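Phthiocerol/phenolphthiocerol synthesis polyketide synthase type I PpsC (Mycobacterium tuberculosis, PDB 5NJI) contributes, through the dehydratase domain present here, to phthiocerol and phenolphthiocerol lipid synthesis, probably removing water from β-hydroxyacyl intermediates. Local coordinates at residues M223-L233 / F267-T277; L286-V297 / V309-V317. The protein carries 1 engineered substitution. All coordinates share one frame; numbering follows the deposited sequence. Where two conformers were deposited one is given.

How the interactions relate
From the N-terminal side, the chain first passes through 223-233, which leads into helix 226-234. It then runs through helix 240-246 and a partly unmodelled loop before strand 262-272 brings 267-277 back to that helix, closing the 33-residue loop of interaction 1. Only then does interaction 2 open, so the two are in series and neither nests nor crosses. Strands 281-289 and 292-300 lead to strand 306-317, where a shorter, 11-residue loop closes between 286-297 and 309-317. Strand 306-317 also lies antiparallel to strand 262-272: His271 N probably donates to Val309 O, and Phe267 packs against Val313. Interaction 1 sets a helix against the sheet, while interaction 2 adds strands beyond 306-317, on its far side from 262-272.

Interaction 1 of 2, residues M223-L233 / F267-T277; sequences MLHPVMMDIAL and FAGVHVYGDIT. With 8Z2 (~{S}-[2-[3-[[(2~{R})-4-[[[(2~{R},3~{S},4~{R},5~{R})-5-(6-aminopurin-9-yl)-4-oxidanyl-3-phosphonooxy-oxolan-2-yl]methoxy-oxidanyl-phosphoryl]oxy-oxidanyl-phosphoryl]oxy-3,3-dimethyl-2-oxidanyl-butanoyl]amino]propanoylamino]ethyl] (~{E})-dodec-2-enethioate), chain B.
Ile276 brings its CD1 methyl to 3.5 Å from His225 O, meeting the first turn of helix 226-234. Leu224 lays CD1 3.8 Å from Val272 CG2 in one of its two modelled conformers, and its CD2 approaches Val270; branched and flexible aliphatic chains fill this buried seam. Further along, the unbranched Met229, extended throughout with chi1 178°, sends its CE methyl over one face of the Phe267 ring, 4.1 Å from the centroid, as a CH-pi contact. Leu233 CD1 meets the same ring at its edge, 3.8 Å from CE1.

No direct hydrogen bond crosses, but a water donates to Met223 O and Gly274 O and accepts from Ile276 N, 3.0 Å away. Polar groups also order each segment. Asp275 OD1 takes both Thr277 N and Thr277 OG1 from the same side of its carboxylate plane, the former making an Asx turn. His225 N-caps the helix: its ND1 accepts from Val227 N at 3.2 Å within the ring plane, while NE2 is bonded to Ala215 O.

Asp230 OD1 lies 3.6 Å from CA5 of the bound acyl chain. The sequence from His225 fits the HPxxxDxxxQ motif of dehydratase domains, on a helix packed against the double-hotdog sheet.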
loop_
_atom_site.group_PDB
_atom_site.type_symbol
_atom_site.label_atom_id
_atom_site.label_comp_id
_atom_site.label_asym_id
_atom_site.label_seq_id
_atom_site.Cartn_x
_atom_site.Cartn_y
_atom_site.Cartn_z
ATOM N N MET A 223 2.687 -3.650 10.597
ATOM C CA MET A 223 1.694 -2.761 11.166
ATOM C C MET A 223 0.480 -2.821 10.182
ATOM O O MET A 223 -0.655 -2.992 10.562
ATOM C CB MET A 223 2.137 -1.286 11.309
ATOM C CG MET A 223 3.290 -1.018 12.241
ATOM S SD MET A 223 2.748 -1.294 13.896
ATOM C CE MET A 223 1.592 0.027 14.055
ATOM N N LEU A 224 0.795 -2.856 8.963
ATOM C CA LEU A 224 -0.161 -2.801 7.831
ATOM C C LEU A 224 0.334 -3.781 6.768
ATOM O O LEU A 224 1.443 -3.740 6.474
ATOM C CB LEU A 224 -0.180 -1.329 7.229
ATOM C CG LEU A 224 -1.057 -0.809 6.080
ATOM C CD1 LEU A 224 -2.533 -1.026 6.378
ATOM C CD2 LEU A 224 -0.802 0.659 5.693
ATOM N N HIS A 225 -0.294 -4.787 6.521
ATOM C CA HIS A 225 0.166 -5.837 5.610
ATOM C C HIS A 225 0.137 -5.257 4.155
ATOM O O HIS A 225 -0.882 -5.024 3.678
ATOM C CB HIS A 225 -0.678 -7.160 5.696
ATOM C CG HIS A 225 -0.003 -8.355 5.086
ATOM N ND1 HIS A 225 0.560 -8.330 3.840
ATOM C CD2 HIS A 225 0.253 -9.594 5.576
ATOM C CE1 HIS A 225 1.121 -9.493 3.587
ATOM N NE2 HIS A 225 0.944 -10.278 4.622
ATOM N N PRO A 226 1.280 -5.066 3.514
ATOM C CA PRO A 226 1.302 -4.454 2.207
ATOM C C PRO A 226 0.468 -5.201 1.126
ATOM O O PRO A 226 -0.088 -4.651 0.269
ATOM C CB PRO A 226 2.803 -4.467 1.824
ATOM C CG PRO A 226 3.512 -4.598 3.058
ATOM C CD PRO A 226 2.635 -5.275 4.040
ATOM N N VAL A 227 0.487 -6.516 1.204
ATOM C CA VAL A 227 -0.185 -7.271 0.120
ATOM C C VAL A 227 -1.679 -7.049 0.252
ATOM O O VAL A 227 -2.405 -6.859 -0.624
ATOM C CB VAL A 227 0.096 -8.815 0.142
ATOM C CG1 VAL A 227 -0.648 -9.534 -0.920
ATOM C CG2 VAL A 227 1.591 -9.052 0.129
ATOM N N MET A 228 -2.139 -7.095 1.489
ATOM C CA MET A 228 -3.544 -6.750 1.774
ATOM C C MET A 228 -4.189 -5.222 1.345
ATOM O O MET A 228 -5.097 -5.027 0.701
ATOM C CB MET A 228 -4.044 -7.041 3.232
ATOM C CG MET A 228 -5.528 -7.102 3.391
ATOM S SD MET A 228 -6.039 -8.735 2.758
ATOM C CE MET A 228 -7.629 -9.015 3.433
ATOM N N MET A 229 -3.282 -4.294 1.653
ATOM C CA MET A 229 -3.479 -2.932 1.220
ATOM C C MET A 229 -3.486 -2.915 -0.343
ATOM O O MET A 229 -4.301 -2.323 -0.914
ATOM C CB MET A 229 -2.446 -1.906 1.720
ATOM C CG MET A 229 -2.677 -0.518 1.186
ATOM S SD MET A 229 -1.599 0.573 2.090
ATOM C CE MET A 229 -1.857 2.066 1.201
ATOM N N ASP A 230 -2.518 -3.566 -0.996
ATOM C CA ASP A 230 -2.530 -3.566 -2.445
ATOM C C ASP A 230 -3.806 -4.202 -2.986
ATOM O O ASP A 230 -4.383 -3.697 -3.954
ATOM C CB ASP A 230 -1.303 -4.292 -3.004
ATOM C CG ASP A 230 -1.163 -4.086 -4.505
ATOM O OD1 ASP A 230 -0.706 -2.989 -4.905
ATOM O OD2 ASP A 230 -1.546 -4.990 -5.288
ATOM N N ILE A 231 -4.244 -5.320 -2.389
ATOM C CA ILE A 231 -5.474 -5.983 -2.820
ATOM C C ILE A 231 -6.649 -5.029 -2.704
ATOM O O ILE A 231 -7.475 -4.914 -3.616
ATOM C CB ILE A 231 -5.700 -7.274 -2.003
ATOM C CG1 ILE A 231 -4.696 -8.352 -2.396
ATOM C CG2 ILE A 231 -7.135 -7.810 -2.194
ATOM C CD1 ILE A 231 -4.531 -9.449 -1.324
ATOM N N ALA A 232 -6.721 -4.293 -1.600
ATOM C CA ALA A 232 -7.772 -3.285 -1.471
ATOM C C ALA A 232 -7.708 -2.259 -2.600
ATOM O O ALA A 232 -8.739 -1.894 -3.169
ATOM C CB ALA A 232 -7.677 -2.590 -0.117
ATOM N N LEU A 233 -6.509 -1.787 -2.952
ATOM C CA LEU A 233 -6.355 -0.810 -4.035
ATOM C C LEU A 233 -6.744 -1.371 -5.397
ATOM O O LEU A 233 -7.199 -0.619 -6.263
ATOM C CB LEU A 233 -4.905 -0.324 -4.105
ATOM C CG LEU A 233 -4.351 0.390 -2.874
ATOM C CD1 LEU A 233 -2.880 0.702 -3.100
ATOM C CD2 LEU A 233 -5.147 1.665 -2.588
ATOM N N PHE A 267 -0.347 8.951 -1.658
ATOM C CA PHE A 267 -1.434 8.597 -0.766
ATOM C C PHE A 267 -1.616 9.748 0.200
ATOM O O PHE A 267 -0.640 10.395 0.594
ATOM C CB PHE A 267 -1.169 7.320 0.041
ATOM C CG PHE A 267 -0.941 6.077 -0.782
ATOM C CD1 PHE A 267 -1.984 5.398 -1.376
ATOM C CD2 PHE A 267 0.326 5.547 -0.899
ATOM C CE1 PHE A 267 -1.751 4.245 -2.114
ATOM C CE2 PHE A 267 0.557 4.390 -1.625
ATOM C CZ PHE A 267 -0.489 3.746 -2.233
ATOM N N ALA A 268 -2.857 10.036 0.562
ATOM C CA ALA A 268 -3.099 10.980 1.635
ATOM C C ALA A 268 -4.159 10.408 2.559
ATOM O O ALA A 268 -5.149 9.843 2.096
ATOM C CB ALA A 268 -3.540 12.337 1.106
ATOM N N GLY A 269 -3.936 10.539 3.862
ATOM C CA GLY A 269 -4.921 10.094 4.827
ATOM C C GLY A 269 -5.075 8.587 4.815
ATOM O O GLY A 269 -6.148 8.064 4.489
ATOM N N VAL A 270 -4.002 7.872 5.123
ATOM C CA VAL A 270 -4.063 6.427 5.286
ATOM C C VAL A 270 -4.333 6.150 6.759
ATOM O O VAL A 270 -3.493 6.426 7.621
ATOM C CB VAL A 270 -2.784 5.728 4.812
ATOM C CG1 VAL A 270 -2.919 4.232 5.004
ATOM C CG2 VAL A 270 -2.512 6.045 3.369
ATOM N N HIS A 271 -5.525 5.626 7.045
ATOM C CA HIS A 271 -5.968 5.328 8.395
ATOM C C HIS A 271 -6.039 3.825 8.592
ATOM O O HIS A 271 -6.614 3.116 7.757
ATOM C CB HIS A 271 -7.339 5.949 8.655
ATOM C CG HIS A 271 -7.418 7.388 8.284
ATOM N ND1 HIS A 271 -7.025 8.396 9.138
ATOM C CD2 HIS A 271 -7.838 7.994 7.151
ATOM C CE1 HIS A 271 -7.204 9.564 8.546
ATOM N NE2 HIS A 271 -7.692 9.347 7.337
ATOM N N VAL A 272 -5.457 3.345 9.691
ATOM C CA VAL A 272 -5.402 1.928 10.012
ATOM C C VAL A 272 -5.993 1.749 11.400
ATOM O O VAL A 272 -5.472 2.293 12.381
ATOM C CB VAL A 272 -3.971 1.373 9.957
ATOM C CG1 VAL A 272 -4.016 -0.129 10.023
ATOM C CG2 VAL A 272 -3.268 1.855 8.700
ATOM N N TYR A 273 -7.087 1.009 11.480
ATOM C CA TYR A 273 -7.809 0.886 12.734
ATOM C C TYR A 273 -7.675 -0.476 13.374
ATOM O O TYR A 273 -8.059 -0.634 14.540
ATOM C CB TYR A 273 -9.297 1.204 12.515
ATOM C CG TYR A 273 -9.534 2.576 11.931
ATOM C CD1 TYR A 273 -9.158 3.727 12.612
ATOM C CD2 TYR A 273 -10.159 2.729 10.695
ATOM C CE1 TYR A 273 -9.363 4.979 12.062
ATOM C CE2 TYR A 273 -10.352 3.961 10.146
ATOM C CZ TYR A 273 -9.990 5.085 10.833
ATOM O OH TYR A 273 -10.235 6.299 10.229
ATOM N N GLY A 274 -7.182 -1.464 12.645
ATOM C CA GLY A 274 -6.956 -2.785 13.179
ATOM C C GLY A 274 -6.109 -3.596 12.225
ATOM O O GLY A 274 -5.501 -3.055 11.302
ATOM N N ASP A 275 -6.083 -4.904 12.461
ATOM C CA ASP A 275 -5.310 -5.835 11.644
ATOM C C ASP A 275 -6.006 -6.022 10.301
ATOM O O ASP A 275 -7.046 -6.688 10.214
ATOM C CB ASP A 275 -5.149 -7.158 12.389
ATOM C CG ASP A 275 -4.404 -8.209 11.581
ATOM O OD1 ASP A 275 -4.043 -7.955 10.411
ATOM O OD2 ASP A 275 -4.165 -9.310 12.120
ATOM N N ILE A 276 -5.436 -5.440 9.236
ATOM C CA ILE A 276 -6.133 -5.445 7.958
ATOM C C ILE A 276 -6.171 -6.821 7.307
ATOM O O ILE A 276 -6.955 -7.024 6.372
ATOM C CB ILE A 276 -5.559 -4.367 7.008
ATOM C CG1 ILE A 276 -4.143 -4.664 6.564
ATOM C CG2 ILE A 276 -5.586 -2.989 7.675
ATOM C CD1 ILE A 276 -3.750 -3.885 5.285
ATOM N N THR A 277 -5.405 -7.798 7.805
ATOM C CA THR A 277 -5.531 -9.142 7.253
ATOM C C THR A 277 -6.864 -9.781 7.600
ATOM O O THR A 277 -7.186 -10.821 7.020
ATOM C CB THR A 277 -4.416 -10.091 7.720
ATOM O OG1 THR A 277 -4.483 -10.303 9.132
ATOM C CG2 THR A 277 -3.037 -9.563 7.340
HETATM C C2 8Z2 B . 9.039 16.445 -3.762
HETATM C C4 8Z2 B . 9.396 15.968 -6.027
HETATM C C5 8Z2 B . 10.631 16.396 -5.916
HETATM C C6 8Z2 B . 11.085 16.862 -4.779
HETATM C C8 8Z2 B . 10.385 15.801 -7.930
HETATM C C10 8Z2 B . -6.116 0.954 -11.905
HETATM C C11 8Z2 B . -7.114 1.956 -12.324
HETATM C C12 8Z2 B . -6.958 2.273 -13.762
HETATM N N9 8Z2 B . 9.263 15.541 -7.266
HETATM N N7 8Z2 B . 11.231 16.266 -7.071
HETATM N N3 8Z2 B . 8.573 15.981 -4.963
HETATM N N1 8Z2 B . 10.321 16.908 -3.687
HETATM N N6 8Z2 B . 12.333 17.257 -4.821
HETATM C "C1'" 8Z2 B . 7.738 15.048 -7.313
HETATM C "C2'" 8Z2 B . 7.077 16.358 -7.524
HETATM O "O2'" 8Z2 B . 6.058 16.213 -6.544
HETATM C "C3'" 8Z2 B . 6.688 16.297 -9.091
HETATM O "O3'" 8Z2 B . 6.491 17.658 -9.571
HETATM C "C4'" 8Z2 B . 5.687 14.976 -8.879
HETATM O "O4'" 8Z2 B . 6.682 14.143 -8.122
HETATM C "C5'" 8Z2 B . 5.109 14.077 -9.961
HETATM O "O5'" 8Z2 B . 6.021 13.394 -10.735
HETATM P P1 8Z2 B . 7.110 13.971 -11.550
HETATM O O11 8Z2 B . 8.149 13.970 -10.526
HETATM O O12 8Z2 B . 7.007 15.403 -11.930
HETATM O O6 8Z2 B . 7.536 13.022 -12.903
HETATM P P2 8Z2 B . 8.896 12.152 -12.889
HETATM O O21 8Z2 B . 9.903 12.580 -11.740
HETATM O O22 8Z2 B . 9.767 11.920 -13.968
HETATM O O7 8Z2 B . 8.105 10.761 -12.560
HETATM C CPA 8Z2 B . 6.694 10.485 -12.610
HETATM C CPB 8Z2 B . 6.599 8.994 -12.188
HETATM C CP8 8Z2 B . 7.280 8.879 -10.813
HETATM C CP7 8Z2 B . 5.186 8.517 -12.096
HETATM C CP9 8Z2 B . 7.348 8.154 -13.217
HETATM O OP3 8Z2 B . 6.572 9.704 -9.975
HETATM C CP6 8Z2 B . 7.321 7.445 -10.225
HETATM O OP2 8Z2 B . 7.899 6.608 -10.819
HETATM N NP2 8Z2 B . 6.868 7.267 -8.992
HETATM C CP5 8Z2 B . 6.882 6.029 -8.246
HETATM C CP4 8Z2 B . 5.566 5.300 -8.440
HETATM C CP3 8Z2 B . 5.628 3.979 -7.640
HETATM O OP1 8Z2 B . 6.673 3.490 -7.379
HETATM N NP1 8Z2 B . 4.496 3.422 -7.283
HETATM C CP2 8Z2 B . 4.440 2.224 -6.502
HETATM C CP1 8Z2 B . 4.732 1.015 -7.316
HETATM S S 8Z2 B . 3.422 0.714 -8.542
HETATM P P3 8Z2 B . 7.919 18.681 -9.455
HETATM O O31 8Z2 B . 9.125 17.624 -9.988
HETATM O O32 8Z2 B . 8.407 18.998 -8.176
HETATM O O33 8Z2 B . 8.029 19.901 -10.261
HETATM C CA1 8Z2 B . 2.281 0.191 -7.662
HETATM C CA2 8Z2 B . 1.049 -0.206 -8.387
HETATM O OA1 8Z2 B . 2.254 0.051 -6.481
HETATM C CA3 8Z2 B . -0.100 -0.668 -7.581
HETATM C CA4 8Z2 B . -1.335 -1.015 -8.307
HETATM C CA5 8Z2 B . -2.519 -1.229 -7.399
HETATM C CA6 8Z2 B . -3.764 -1.520 -8.222
HETATM C CA7 8Z2 B . -4.341 -0.229 -8.847
HETATM C CA8 8Z2 B . -5.266 -0.505 -10.015
HETATM C CA9 8Z2 B . -6.140 0.705 -10.444
HETATM O O HOH W 1 -3.127 -3.641 10.032
HETATM O O HOH W 2 -1.853 -6.102 8.894
#

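Interaction 2 of 2, residues L286-V297 / V309-V317; sequences LAAAGDRLVGEV and VVDEVEMAV
Arg292 reaches over to the neighbouring strand, where it meets Glu314. Its CB starts 3.4 Å from Met315 O, and CG stays near that oxygen. The chain extends from CG to NE, carrying CD to 3.4 Å from Glu314 OE2, with NE passing Ala316 CB. At the tip, NH1 donates to Glu314 OE2 in a 2.8 Å salt bridge; the oxygen lies in the guanidinium plane, but the nitrogen sits above the carboxylate plane. A long, charged arginine suits this route to an acidic partner, and it also touches the bound acyl-CoA.

Strands 292-300 and 306-317 form an antiparallel beta hairpin within the double-hotdog fold. Leu293 and Met315 are a hydrogen-bonded pair, as are Gly295 and Val313, then a beta bulge shifts the register so that Val297 pairs with Val310. Gly295 suits its place: a beta carbon there would come tightly to 3.1 Å from Val313 CG1. Gly290, with positive phi, fits the type II' turn from Ala289 to Arg292.

On the buried face, Val297 CG2 packs 3.6 Å from Val310 CG2, side by side. Met315, bent at chi3 (-75°), turns CE tightly onto Leu286 CD1 at 3.4 Å, and Leu293 CD1 meets Val317 CG2.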
loop_
_atom_site.group_PDB
_atom_site.type_symbol
_atom_site.label_atom_id
_atom_site.label_comp_id
_atom_site.label_asym_id
_atom_site.label_seq_id
_atom_site.Cartn_x
_atom_site.Cartn_y
_atom_site.Cartn_z
ATOM N N LEU A 286 -13.278 5.897 -7.802
ATOM C CA LEU A 286 -12.234 6.529 -8.586
ATOM C C LEU A 286 -12.838 7.640 -9.425
ATOM O O LEU A 286 -13.924 7.474 -9.992
ATOM C CB LEU A 286 -11.555 5.497 -9.479
ATOM C CG LEU A 286 -10.262 5.853 -10.211
ATOM C CD1 LEU A 286 -9.111 5.988 -9.236
ATOM C CD2 LEU A 286 -9.941 4.794 -11.207
ATOM N N ALA A 287 -12.154 8.785 -9.463
ATOM C CA ALA A 287 -12.549 9.938 -10.258
ATOM C C ALA A 287 -11.341 10.471 -11.023
ATOM O O ALA A 287 -10.193 10.366 -10.572
ATOM C CB ALA A 287 -13.136 11.057 -9.366
ATOM N N ALA A 288 -11.598 11.025 -12.205
ATOM C CA ALA A 288 -10.569 11.744 -12.938
ATOM C C ALA A 288 -10.260 13.078 -12.273
ATOM O O ALA A 288 -11.150 13.754 -11.736
ATOM C CB ALA A 288 -11.005 11.976 -14.387
ATOM N N ALA A 289 -8.988 13.463 -12.338
ATOM C CA ALA A 289 -8.492 14.741 -11.842
ATOM C C ALA A 289 -7.535 15.245 -12.926
ATOM O O ALA A 289 -6.318 15.078 -12.861
ATOM C CB ALA A 289 -7.815 14.607 -10.481
ATOM N N GLY A 290 -8.106 15.837 -13.964
ATOM C CA GLY A 290 -7.301 16.200 -15.116
ATOM C C GLY A 290 -6.686 14.958 -15.734
ATOM O O GLY A 290 -7.385 13.992 -16.074
ATOM N N ASP A 291 -5.361 14.962 -15.847
ATOM C CA ASP A 291 -4.635 13.849 -16.443
ATOM C C ASP A 291 -4.326 12.762 -15.435
ATOM O O ASP A 291 -3.725 11.751 -15.799
ATOM C CB ASP A 291 -3.327 14.334 -17.080
ATOM C CG ASP A 291 -2.364 14.928 -16.075
ATOM O OD1 ASP A 291 -2.807 15.347 -14.979
ATOM O OD2 ASP A 291 -1.157 14.993 -16.396
ATOM N N ARG A 292 -4.720 12.945 -14.187
ATOM C CA ARG A 292 -4.493 11.965 -13.142
ATOM C C ARG A 292 -5.816 11.361 -12.703
ATOM O O ARG A 292 -6.894 11.775 -13.141
ATOM C CB ARG A 292 -3.761 12.613 -11.971
ATOM C CG ARG A 292 -2.362 13.036 -12.364
ATOM C CD ARG A 292 -1.411 13.090 -11.207
ATOM N NE ARG A 292 -0.039 13.073 -11.700
ATOM C CZ ARG A 292 1.029 13.265 -10.945
ATOM N NH1 ARG A 292 0.890 13.501 -9.651
ATOM N NH2 ARG A 292 2.235 13.224 -11.494
ATOM N N LEU A 293 -5.718 10.345 -11.846
ATOM C CA LEU A 293 -6.872 9.688 -11.247
ATOM C C LEU A 293 -6.745 9.759 -9.735
ATOM O O LEU A 293 -5.632 9.675 -9.201
ATOM C CB LEU A 293 -6.965 8.228 -11.704
ATOM C CG LEU A 293 -6.990 8.037 -13.217
ATOM C CD1 LEU A 293 -6.671 6.586 -13.538
ATOM C CD2 LEU A 293 -8.329 8.425 -13.808
ATOM N N VAL A 294 -7.870 9.954 -9.047
ATOM C CA VAL A 294 -7.887 10.029 -7.586
ATOM C C VAL A 294 -8.941 9.068 -7.053
ATOM O O VAL A 294 -10.120 9.149 -7.419
ATOM C CB VAL A 294 -8.155 11.452 -7.068
ATOM C CG1 VAL A 294 -8.272 11.453 -5.557
ATOM C CG2 VAL A 294 -7.026 12.378 -7.497
ATOM N N GLY A 295 -8.521 8.174 -6.156
ATOM C CA GLY A 295 -9.397 7.164 -5.619
ATOM C C GLY A 295 -9.489 7.235 -4.106
ATOM O O GLY A 295 -8.740 7.951 -3.423
ATOM N N GLU A 296 -10.415 6.442 -3.588
ATOM C CA GLU A 296 -10.672 6.305 -2.164
ATOM C C GLU A 296 -11.055 4.848 -1.955
ATOM O O GLU A 296 -11.805 4.303 -2.767
ATOM C CB GLU A 296 -11.804 7.249 -1.701
ATOM C CG GLU A 296 -11.934 7.424 -0.203
ATOM C CD GLU A 296 -12.761 6.334 0.454
ATOM O OE1 GLU A 296 -13.592 5.711 -0.242
ATOM O OE2 GLU A 296 -12.582 6.105 1.670
ATOM N N VAL A 297 -10.506 4.199 -0.919
ATOM C CA VAL A 297 -10.829 2.798 -0.635
ATOM C C VAL A 297 -11.086 2.597 0.853
ATOM O O VAL A 297 -10.420 3.193 1.705
ATOM C CB VAL A 297 -9.738 1.818 -1.121
ATOM C CG1 VAL A 297 -9.396 2.045 -2.600
ATOM C CG2 VAL A 297 -8.495 1.921 -0.299
ATOM N N VAL A 309 -8.765 2.782 5.856
ATOM C CA VAL A 309 -9.414 3.801 5.043
ATOM C C VAL A 309 -8.310 4.601 4.384
ATOM O O VAL A 309 -7.473 5.174 5.086
ATOM C CB VAL A 309 -10.317 4.730 5.873
ATOM C CG1 VAL A 309 -10.868 5.866 5.018
ATOM C CG2 VAL A 309 -11.438 3.939 6.507
ATOM N N VAL A 310 -8.297 4.639 3.051
ATOM C CA VAL A 310 -7.390 5.508 2.303
ATOM C C VAL A 310 -8.208 6.656 1.731
ATOM O O VAL A 310 -9.024 6.452 0.821
ATOM C CB VAL A 310 -6.665 4.746 1.188
ATOM C CG1 VAL A 310 -5.690 5.669 0.475
ATOM C CG2 VAL A 310 -5.964 3.554 1.749
ATOM N N ASP A 311 -7.976 7.877 2.242
ATOM C CA ASP A 311 -8.775 9.031 1.826
ATOM C C ASP A 311 -8.497 9.424 0.378
ATOM O O ASP A 311 -9.424 9.774 -0.364
ATOM C CB ASP A 311 -8.494 10.237 2.739
ATOM C CG ASP A 311 -8.977 10.064 4.183
ATOM O OD1 ASP A 311 -9.838 9.211 4.484
ATOM O OD2 ASP A 311 -8.492 10.847 5.034
ATOM N N GLU A 312 -7.223 9.447 -0.027
ATOM C CA GLU A 312 -6.848 9.752 -1.398
ATOM C C GLU A 312 -5.735 8.838 -1.859
ATOM O O GLU A 312 -4.692 8.740 -1.201
ATOM C CB GLU A 312 -6.359 11.199 -1.560
ATOM C CG GLU A 312 -7.397 12.244 -1.239
ATOM C CD GLU A 312 -6.847 13.662 -1.340
ATOM O OE1 GLU A 312 -5.649 13.818 -1.656
ATOM O OE2 GLU A 312 -7.610 14.619 -1.102
ATOM N N VAL A 313 -5.929 8.226 -3.012
ATOM C CA VAL A 313 -4.842 7.581 -3.726
ATOM C C VAL A 313 -4.781 8.246 -5.092
ATOM O O VAL A 313 -5.725 8.154 -5.889
ATOM C CB VAL A 313 -5.006 6.057 -3.829
ATOM C CG1 VAL A 313 -6.350 5.683 -4.331
ATOM C CG2 VAL A 313 -3.892 5.437 -4.714
ATOM N N GLU A 314 -3.689 8.939 -5.343
ATOM C CA GLU A 314 -3.493 9.676 -6.582
ATOM C C GLU A 314 -2.640 8.840 -7.519
ATOM O O GLU A 314 -1.573 8.363 -7.121
ATOM C CB GLU A 314 -2.815 11.011 -6.290
ATOM C CG GLU A 314 -2.478 11.842 -7.494
ATOM C CD GLU A 314 -1.877 13.177 -7.075
ATOM O OE1 GLU A 314 -2.023 13.550 -5.888
ATOM O OE2 GLU A 314 -1.284 13.849 -7.935
ATOM N N MET A 315 -3.120 8.627 -8.742
ATOM C CA MET A 315 -2.442 7.773 -9.697
ATOM C C MET A 315 -2.086 8.538 -10.964
ATOM O O MET A 315 -2.833 9.407 -11.419
ATOM C CB MET A 315 -3.302 6.554 -10.004
ATOM C CG MET A 315 -3.575 5.805 -8.707
ATOM S SD MET A 315 -4.260 4.200 -8.905
ATOM C CE MET A 315 -5.931 4.678 -9.326
ATOM N N ALA A 316 -0.910 8.236 -11.484
ATOM C CA ALA A 316 -0.448 8.746 -12.758
ATOM C C ALA A 316 -0.714 7.719 -13.845
ATOM O O ALA A 316 -0.723 6.509 -13.597
ATOM C CB ALA A 316 1.039 9.065 -12.701
ATOM N N VAL A 317 -0.972 8.208 -15.049
ATOM C CA VAL A 317 -1.333 7.352 -16.168
ATOM C C VAL A 317 -0.177 7.387 -17.150
ATOM O O VAL A 317 0.125 8.436 -17.730
ATOM C CB VAL A 317 -2.646 7.803 -16.828
ATOM C CG1 VAL A 317 -3.042 6.841 -17.945
ATOM C CG2 VAL A 317 -3.761 7.900 -15.789
HETATM O O HOH W 3 -1.074 11.023 -15.417
HETATM O O HOH W 4 -12.166 8.678 3.547
#